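Local structure of leucine aminopeptidase 2 (Saccharomyces cerevisiae, 2XQ0) at residues 472-484 with 494-506. The protein is a zinc-dependent aminopeptidase of the M1 family that preferentially cleaves di- and tripeptides and has low epoxide hydrolase activity in vitro. Residues are numbered along the deposited sequence; the frame is centred on the assembly and turned at random.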
loop_
_atom_site.group_PDB
_atom_site.type_symbol
_atom_site.label_atom_id
_atom_site.label_comp_id
_atom_site.label_asym_id
_atom_site.label_seq_id
_atom_site.Cartn_x
_atom_site.Cartn_y
_atom_site.Cartn_z
ATOM N N ASP A 472 8.466 -4.667 -26.056
ATOM C CA ASP A 472 8.536 -5.416 -27.304
ATOM C C ASP A 472 9.741 -6.352 -27.382
ATOM O O ASP A 472 9.620 -7.505 -27.772
ATOM C CB ASP A 472 8.543 -4.450 -28.491
ATOM C CG ASP A 472 7.208 -3.761 -28.688
ATOM O OD1 ASP A 472 6.171 -4.366 -28.332
ATOM O OD2 ASP A 472 7.197 -2.622 -29.209
ATOM N N ASN A 473 10.905 -5.825 -27.043
ATOM C CA ASN A 473 12.125 -6.619 -26.915
ATOM C C ASN A 473 11.932 -7.800 -25.953
ATOM O O ASN A 473 12.364 -8.929 -26.221
ATOM C CB ASN A 473 13.220 -5.701 -26.390
ATOM C CG ASN A 473 12.661 -4.614 -25.462
ATOM O OD1 ASN A 473 12.268 -4.893 -24.324
ATOM N ND2 ASN A 473 12.603 -3.376 -25.957
ATOM N N VAL A 474 11.250 -7.536 -24.842
ATOM C CA VAL A 474 10.996 -8.557 -23.832
ATOM C C VAL A 474 10.105 -9.643 -24.376
ATOM O O VAL A 474 10.422 -10.830 -24.289
ATOM C CB VAL A 474 10.323 -7.938 -22.602
ATOM C CG1 VAL A 474 9.903 -9.017 -21.621
ATOM C CG2 VAL A 474 11.275 -6.935 -21.948
ATOM N N TYR A 475 8.983 -9.234 -24.951
ATOM C CA TYR A 475 8.060 -10.178 -25.565
ATOM C C TYR A 475 8.734 -11.003 -26.662
ATOM O O TYR A 475 8.549 -12.217 -26.734
ATOM C CB TYR A 475 6.843 -9.435 -26.121
ATOM C CG TYR A 475 5.936 -8.870 -25.044
ATOM C CD1 TYR A 475 5.660 -9.593 -23.898
ATOM C CD2 TYR A 475 5.348 -7.618 -25.185
ATOM C CE1 TYR A 475 4.824 -9.080 -22.910
ATOM C CE2 TYR A 475 4.512 -7.100 -24.204
ATOM C CZ TYR A 475 4.253 -7.832 -23.073
ATOM O OH TYR A 475 3.417 -7.317 -22.098
ATOM N N GLN A 476 9.508 -10.356 -27.523
ATOM C CA GLN A 476 10.224 -11.097 -28.561
ATOM C C GLN A 476 11.116 -12.211 -28.009
ATOM O O GLN A 476 11.090 -13.325 -28.513
ATOM C CB GLN A 476 11.034 -10.167 -29.452
ATOM C CG GLN A 476 10.168 -9.257 -30.294
ATOM C CD GLN A 476 10.985 -8.275 -31.097
ATOM O OE1 GLN A 476 12.121 -8.565 -31.482
ATOM N NE2 GLN A 476 10.414 -7.103 -31.360
ATOM N N LEU A 477 11.900 -11.908 -26.983
ATOM C CA LEU A 477 12.804 -12.898 -26.418
ATOM C C LEU A 477 12.047 -14.058 -25.799
ATOM O O LEU A 477 12.386 -15.215 -26.046
ATOM C CB LEU A 477 13.737 -12.277 -25.378
ATOM C CG LEU A 477 14.839 -13.200 -24.849
ATOM C CD1 LEU A 477 15.781 -13.603 -25.992
ATOM C CD2 LEU A 477 15.610 -12.517 -23.734
ATOM N N ALA A 478 11.039 -13.767 -24.975
ATOM C CA ALA A 478 10.266 -14.844 -24.359
ATOM C C ALA A 478 9.683 -15.759 -25.433
ATOM O O ALA A 478 9.760 -16.983 -25.328
ATOM C CB ALA A 478 9.164 -14.293 -23.446
ATOM N N ASP A 479 9.110 -15.163 -26.473
ATOM C CA ASP A 479 8.640 -15.944 -27.615
ATOM C C ASP A 479 9.768 -16.818 -28.189
ATOM O O ASP A 479 9.598 -18.021 -28.398
ATOM C CB ASP A 479 8.058 -15.018 -28.687
ATOM C CG ASP A 479 6.838 -14.246 -28.196
ATOM O OD1 ASP A 479 6.287 -14.614 -27.138
ATOM O OD2 ASP A 479 6.421 -13.273 -28.869
ATOM N N LYS A 480 10.927 -16.210 -28.421
ATOM C CA LYS A 480 12.081 -16.914 -28.982
ATOM C C LYS A 480 12.519 -18.096 -28.110
ATOM O O LYS A 480 12.820 -19.177 -28.622
ATOM C CB LYS A 480 13.250 -15.946 -29.179
ATOM C CG LYS A 480 14.441 -16.539 -29.927
ATOM C CD LYS A 480 15.641 -15.574 -29.916
ATOM C CE LYS A 480 16.879 -16.202 -30.561
ATOM N NZ LYS A 480 18.110 -15.361 -30.421
ATOM N N TRP A 481 12.560 -17.885 -26.796
ATOM C CA TRP A 481 12.872 -18.957 -25.855
ATOM C C TRP A 481 11.845 -20.068 -25.921
ATOM O O TRP A 481 12.205 -21.242 -25.909
ATOM C CB TRP A 481 12.994 -18.439 -24.413
ATOM C CG TRP A 481 14.404 -18.105 -24.068
ATOM C CD1 TRP A 481 14.989 -16.869 -24.087
ATOM C CD2 TRP A 481 15.432 -19.033 -23.714
ATOM N NE1 TRP A 481 16.319 -16.969 -23.731
ATOM C CE2 TRP A 481 16.613 -18.291 -23.503
ATOM C CE3 TRP A 481 15.470 -20.424 -23.554
ATOM C CZ2 TRP A 481 17.812 -18.893 -23.131
ATOM C CZ3 TRP A 481 16.650 -21.013 -23.181
ATOM C CH2 TRP A 481 17.809 -20.253 -22.976
ATOM N N VAL A 482 10.565 -19.706 -25.974
ATOM C CA VAL A 482 9.521 -20.727 -26.030
ATOM C C VAL A 482 9.687 -21.599 -27.267
ATOM O O VAL A 482 9.509 -22.818 -27.213
ATOM C CB VAL A 482 8.103 -20.111 -25.988
ATOM C CG1 VAL A 482 7.059 -21.184 -26.230
ATOM C CG2 VAL A 482 7.854 -19.452 -24.637
ATOM N N GLU A 483 10.055 -20.965 -28.377
ATOM C CA GLU A 483 10.199 -21.654 -29.654
ATOM C C GLU A 483 11.422 -22.569 -29.665
ATOM O O GLU A 483 11.334 -23.738 -30.032
ATOM C CB GLU A 483 10.319 -20.622 -30.786
ATOM C CG GLU A 483 9.815 -21.109 -32.147
ATOM C CD GLU A 483 8.294 -21.234 -32.200
ATOM O OE1 GLU A 483 7.651 -21.257 -31.125
ATOM O OE2 GLU A 483 7.740 -21.307 -33.319
ATOM N N MET A 484 12.564 -22.020 -29.263
ATOM C CA MET A 484 13.836 -22.723 -29.320
ATOM C C MET A 484 13.912 -23.906 -28.353
ATOM O O MET A 484 14.682 -24.844 -28.565
ATOM C CB MET A 484 14.983 -21.744 -29.075
ATOM C CG MET A 484 15.133 -20.718 -30.187
ATOM S SD MET A 484 15.370 -21.523 -31.788
ATOM C CE MET A 484 14.591 -20.317 -32.878
ATOM N N PHE A 494 21.931 -24.213 -27.373
ATOM C CA PHE A 494 21.361 -23.023 -26.771
ATOM C C PHE A 494 22.344 -21.854 -26.712
ATOM O O PHE A 494 21.970 -20.710 -26.964
ATOM C CB PHE A 494 20.791 -23.350 -25.390
ATOM C CG PHE A 494 19.465 -24.052 -25.447
ATOM C CD1 PHE A 494 19.387 -25.426 -25.340
ATOM C CD2 PHE A 494 18.296 -23.334 -25.629
ATOM C CE1 PHE A 494 18.168 -26.069 -25.398
ATOM C CE2 PHE A 494 17.075 -23.977 -25.688
ATOM C CZ PHE A 494 17.011 -25.339 -25.572
ATOM N N ARG A 495 23.600 -22.141 -26.388
ATOM C CA ARG A 495 24.612 -21.090 -26.293
ATOM C C ARG A 495 24.888 -20.461 -27.655
ATOM O O ARG A 495 25.310 -19.310 -27.738
ATOM C CB ARG A 495 25.912 -21.631 -25.692
ATOM C CG ARG A 495 25.781 -22.099 -24.261
ATOM C CD ARG A 495 27.019 -21.741 -23.466
ATOM N NE ARG A 495 27.152 -22.555 -22.263
ATOM C CZ ARG A 495 27.829 -23.698 -22.208
ATOM N NH1 ARG A 495 28.438 -24.162 -23.293
ATOM N NH2 ARG A 495 27.901 -24.377 -21.072
ATOM N N SER A 496 24.651 -21.224 -28.717
ATOM C CA SER A 496 24.791 -20.696 -30.073
ATOM C C SER A 496 23.656 -19.745 -30.436
ATOM O O SER A 496 23.861 -18.800 -31.187
ATOM C CB SER A 496 24.885 -21.827 -31.096
ATOM O OG SER A 496 26.085 -22.557 -30.914
ATOM N N GLU A 497 22.465 -19.988 -29.896
ATOM C CA GLU A 497 21.318 -19.108 -30.140
ATOM C C GLU A 497 21.260 -17.938 -29.156
ATOM O O GLU A 497 20.901 -16.808 -29.517
ATOM C CB GLU A 497 20.009 -19.904 -30.057
ATOM C CG GLU A 497 19.387 -20.238 -31.400
ATOM C CD GLU A 497 18.852 -19.012 -32.125
ATOM O OE1 GLU A 497 19.653 -18.284 -32.742
ATOM O OE2 GLU A 497 17.628 -18.774 -32.078
ATOM N N PHE A 498 21.608 -18.210 -27.904
ATOM C CA PHE A 498 21.391 -17.242 -26.838
ATOM C C PHE A 498 22.693 -16.842 -26.160
ATOM O O PHE A 498 23.601 -17.649 -26.037
ATOM C CB PHE A 498 20.460 -17.847 -25.780
ATOM C CG PHE A 498 19.091 -18.213 -26.308
ATOM C CD1 PHE A 498 18.128 -17.232 -26.525
ATOM C CD2 PHE A 498 18.757 -19.536 -26.562
ATOM C CE1 PHE A 498 16.860 -17.568 -27.001
ATOM C CE2 PHE A 498 17.482 -19.880 -27.035
ATOM C CZ PHE A 498 16.536 -18.894 -27.253
ATOM N N ASN A 499 22.784 -15.598 -25.713
ATOM C CA ASN A 499 23.803 -15.276 -24.724
ATOM C C ASN A 499 23.525 -14.048 -23.850
ATOM O O ASN A 499 22.609 -13.265 -24.111
ATOM C CB ASN A 499 25.209 -15.255 -25.329
ATOM C CG ASN A 499 26.181 -16.144 -24.558
ATOM O OD1 ASN A 499 26.174 -17.371 -24.709
ATOM N ND2 ASN A 499 27.013 -15.529 -23.719
ATOM N N ALA A 500 24.325 -13.910 -22.800
ATOM C CA ALA A 500 24.133 -12.868 -21.805
ATOM C C ALA A 500 23.829 -11.537 -22.467
ATOM O O ALA A 500 23.171 -10.672 -21.886
ATOM C CB ALA A 500 25.374 -12.753 -20.925
ATOM N N ILE A 501 24.307 -11.385 -23.694
ATOM C CA ILE A 501 24.130 -10.149 -24.443
ATOM C C ILE A 501 22.663 -9.741 -24.604
ATOM O O ILE A 501 22.347 -8.545 -24.661
ATOM C CB ILE A 501 24.747 -10.262 -25.858
ATOM C CG1 ILE A 501 26.201 -10.744 -25.777
ATOM C CG2 ILE A 501 24.646 -8.933 -26.585
ATOM C CD1 ILE A 501 26.356 -12.218 -25.438
ATOM N N ASP A 502 21.764 -10.720 -24.702
ATOM C CA ASP A 502 20.397 -10.377 -25.097
ATOM C C ASP A 502 19.571 -9.736 -23.986
ATOM O O ASP A 502 18.541 -9.124 -24.257
ATOM C CB ASP A 502 19.654 -11.535 -25.794
ATOM C CG ASP A 502 19.857 -12.864 -25.113
ATOM O OD1 ASP A 502 19.891 -13.913 -25.810
ATOM O OD2 ASP A 502 19.981 -12.853 -23.876
ATOM N N ILE A 503 20.039 -9.839 -22.745
ATOM C CA ILE A 503 19.360 -9.154 -21.648
ATOM C C ILE A 503 20.215 -8.054 -21.026
ATOM O O ILE A 503 19.802 -7.408 -20.066
ATOM C CB ILE A 503 18.888 -10.126 -20.559
ATOM C CG1 ILE A 503 20.086 -10.743 -19.829
ATOM C CG2 ILE A 503 17.986 -11.202 -21.171
ATOM C CD1 ILE A 503 19.684 -11.656 -18.678
ATOM N N LYS A 504 21.399 -7.842 -21.588
ATOM C CA LYS A 504 22.299 -6.785 -21.135
ATOM C C LYS A 504 21.598 -5.434 -20.988
ATOM O O LYS A 504 21.969 -4.637 -20.131
ATOM C CB LYS A 504 23.496 -6.647 -22.088
ATOM C CG LYS A 504 24.302 -5.361 -21.897
ATOM C CD LYS A 504 25.359 -5.174 -22.983
ATOM C CE LYS A 504 26.534 -6.128 -22.805
ATOM N NZ LYS A 504 27.579 -5.933 -23.854
ATOM N N ASP A 505 20.596 -5.176 -21.825
ATOM C CA ASP A 505 19.865 -3.908 -21.781
ATOM C C ASP A 505 18.518 -3.980 -21.034
ATOM O O ASP A 505 17.763 -3.008 -21.001
ATOM C CB ASP A 505 19.658 -3.356 -23.198
ATOM C CG ASP A 505 20.951 -2.851 -23.827
ATOM O OD1 ASP A 505 21.567 -3.595 -24.624
ATOM O OD2 ASP A 505 21.353 -1.706 -23.526
ATOM N N PHE A 506 18.216 -5.126 -20.436
ATOM C CA PHE A 506 16.969 -5.275 -19.691
ATOM C C PHE A 506 17.133 -4.707 -18.278
ATOM O O PHE A 506 17.959 -5.198 -17.512
ATOM C CB PHE A 506 16.581 -6.753 -19.570
ATOM C CG PHE A 506 15.995 -7.364 -20.830
ATOM C CD1 PHE A 506 16.181 -6.786 -22.071
ATOM C CD2 PHE A 506 15.266 -8.539 -20.751
ATOM C CE1 PHE A 506 15.638 -7.374 -23.219
ATOM C CE2 PHE A 506 14.733 -9.128 -21.873
ATOM C CZ PHE A 506 14.921 -8.555 -23.112
#
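Phe498 lies flat over one face of the Trp481 indole in an offset stack, its ring centroid 3.8 Å from that of the five-membered ring and the planes 13° apart. At the Phe498 edge, Met484 CB and Leu477 CD1 come in near the ring plane. The Lys480 methylenes slide past Phe498 in the opposite direction, CD 3.7 Å from Phe498 CE1. Phe494 completes the aromatic cluster, nearly parallel to the six-membered ring of Trp481 but slid aside, its CD2 3.8 Å from Trp481 CZ3. Phe506 has Ile503 CA over one face and Val474 CG2 over the opposite one, both displaced toward the rim. Leu477, with CG anti to its backbone N (chi1 -173°), packs CD2 3.7 Å from Ile503 CG2 and also reaches the Phe506 ring.

The Lys480 chain is extended, which carries NZ to the last turn of helix 491-497. There it donates to Glu497 O at 3.3 Å from above the carbonyl plane, and a long salt bridge of 3.8 Å joins NZ to Glu497 OE2. The indole NE1 hydrogen-bonds to Tyr547 OH, which also bonds Asp502 OD2. Leu543 and Ile546 of the neighbouring helix 537-546 touch Trp481 and Phe498, respectively.

Away from the zinc site, in the helical C-terminal part of this leukotriene A4 hydrolase-type chain, helix 469-484 is thus joined to the end of helix 491-497 and the following loop chiefly by apolar and aromatic packing; the lysine probably offsets some negative charge and carbonyl dipole at that helix end.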